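CghA (Chaetomium globosum, PDB 6KBC) is a two-domain protein of the Diels-Alderase family in the calycin clan, built mainly of beta strands, with WK1 bound in a pocket. Local coordinates at residues 249-254 with 275-280. Sequence-based numbering, arbitrary orientation.
Sequences AGPYVM and LYRDGK
V253 and Y276 form an antiparallel hydrogen-bonded pair: V253 N gives its hydrogen to Y276 O at 3.0 Å, and Y276 N reaches V253 O at 2.7 Å. On the face that carries Y252, M254, L275 and R277, L275 CD1 packs against M254 CB at 3.8 Å; these flexible apolar chains suit a place among F329 and F341. With CG anti to its own backbone N (chi1 -171°), R277 runs its methylenes past CE1 of Y252, and R277 NE donates to Y252 OH at 3.0 Å, the guanidinium plane standing 88° from the ring. E380 OE2 hydrogen-bonds Y252 OH and OE1 makes a salt bridge with R277 NH2, probably balancing the arginine's charge. The two strands are the arms of a beta hairpin in the calycin-type C-terminal domain, and each meets a tight turn here: type II' from A249 to Y252, type I' from R277 to K280. A side chain would strike P251 CD at G250 and the D278 carbonyl at G279. P251 still packs closely, its CG over the guanidinium centre, 3.7 Å from R277 CZ. The solvent side is the turn at D278 and G279, where exposed D278 OD2 forms a salt bridge with R277 NH1 at 3.5 Å. P251 O accepts from D278 N at 2.7 Å and from a water that G279 N also holds.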
# COMPACT_ATOMS: atom_id res chain seq x y z
N ALA A 249 -4.44 8.21 -14.10
CA ALA A 249 -5.44 8.90 -14.91
C ALA A 249 -4.70 9.76 -15.93
O ALA A 249 -4.05 10.74 -15.55
CB ALA A 249 -6.38 9.76 -14.06
N GLY A 250 -4.78 9.39 -17.20
CA GLY A 250 -4.04 10.10 -18.22
C GLY A 250 -2.56 10.04 -17.93
O GLY A 250 -2.00 8.98 -17.63
N PRO A 251 -1.88 11.20 -17.96
CA PRO A 251 -0.44 11.22 -17.66
C PRO A 251 -0.13 11.10 -16.17
O PRO A 251 1.05 11.02 -15.82
CB PRO A 251 -0.01 12.59 -18.19
CG PRO A 251 -1.21 13.44 -17.95
CD PRO A 251 -2.41 12.55 -18.21
N TYR A 252 -1.14 11.09 -15.30
CA TYR A 252 -0.92 11.21 -13.86
C TYR A 252 -0.88 9.84 -13.21
O TYR A 252 -1.74 8.99 -13.47
CB TYR A 252 -2.01 12.05 -13.21
CG TYR A 252 -1.99 13.47 -13.67
CD1 TYR A 252 -0.95 14.31 -13.33
CD2 TYR A 252 -2.99 13.96 -14.49
CE1 TYR A 252 -0.93 15.63 -13.76
CE2 TYR A 252 -2.98 15.25 -14.94
CZ TYR A 252 -1.95 16.08 -14.57
OH TYR A 252 -1.95 17.38 -15.01
N VAL A 253 0.10 9.64 -12.34
CA VAL A 253 0.15 8.49 -11.46
C VAL A 253 0.26 9.02 -10.04
O VAL A 253 1.10 9.88 -9.76
CB VAL A 253 1.33 7.56 -11.80
CG1 VAL A 253 1.52 6.53 -10.71
CG2 VAL A 253 1.07 6.88 -13.15
N MET A 254 -0.59 8.52 -9.16
CA MET A 254 -0.62 9.01 -7.78
C MET A 254 -0.65 7.85 -6.82
O MET A 254 -1.29 6.82 -7.07
CB MET A 254 -1.81 9.95 -7.51
CG MET A 254 -3.18 9.31 -7.47
SD MET A 254 -4.50 10.36 -8.15
CE MET A 254 -3.95 10.72 -9.83
N LEU A 275 2.73 12.45 -6.57
CA LEU A 275 2.04 12.59 -7.83
C LEU A 275 3.09 12.70 -8.93
O LEU A 275 4.06 13.46 -8.80
CB LEU A 275 1.13 13.80 -7.86
CG LEU A 275 0.41 14.04 -9.18
CD1 LEU A 275 -0.64 12.96 -9.44
CD2 LEU A 275 -0.23 15.43 -9.16
N TYR A 276 2.90 11.94 -9.99
CA TYR A 276 3.78 11.98 -11.15
C TYR A 276 2.95 12.41 -12.34
O TYR A 276 1.76 12.14 -12.40
CB TYR A 276 4.40 10.62 -11.42
CG TYR A 276 5.19 10.07 -10.27
CD1 TYR A 276 4.56 9.33 -9.28
CD2 TYR A 276 6.57 10.24 -10.19
CE1 TYR A 276 5.28 8.81 -8.22
CE2 TYR A 276 7.30 9.72 -9.14
CZ TYR A 276 6.65 9.01 -8.15
OH TYR A 276 7.35 8.48 -7.11
N ARG A 277 3.59 13.11 -13.27
CA ARG A 277 3.00 13.41 -14.57
C ARG A 277 3.99 12.93 -15.62
O ARG A 277 5.12 13.41 -15.67
CB ARG A 277 2.71 14.90 -14.73
CG ARG A 277 1.89 15.22 -15.98
CD ARG A 277 1.73 16.72 -16.19
NE ARG A 277 0.45 17.04 -16.83
CZ ARG A 277 0.20 16.89 -18.13
NH1 ARG A 277 1.13 16.41 -18.96
NH2 ARG A 277 -1.00 17.21 -18.61
N ASP A 278 3.56 11.96 -16.43
CA ASP A 278 4.44 11.30 -17.40
C ASP A 278 5.75 10.86 -16.76
O ASP A 278 6.82 10.98 -17.34
CB ASP A 278 4.71 12.20 -18.60
CG ASP A 278 3.48 12.45 -19.41
OD1 ASP A 278 2.82 11.46 -19.79
OD2 ASP A 278 3.18 13.63 -19.68
N GLY A 279 5.65 10.34 -15.54
CA GLY A 279 6.80 9.77 -14.89
C GLY A 279 7.72 10.75 -14.19
O GLY A 279 8.66 10.31 -13.51
N LYS A 280 7.48 12.04 -14.32
CA LYS A 280 8.22 13.04 -13.56
C LYS A 280 7.46 13.33 -12.27
O LYS A 280 6.25 13.55 -12.30
CB LYS A 280 8.36 14.30 -14.39
CG LYS A 280 9.19 14.02 -15.64
CD LYS A 280 9.42 15.25 -16.47
CE LYS A 280 10.15 14.82 -17.72
NZ LYS A 280 11.51 14.34 -17.36
O HOH W 1 3.20 9.53 -14.48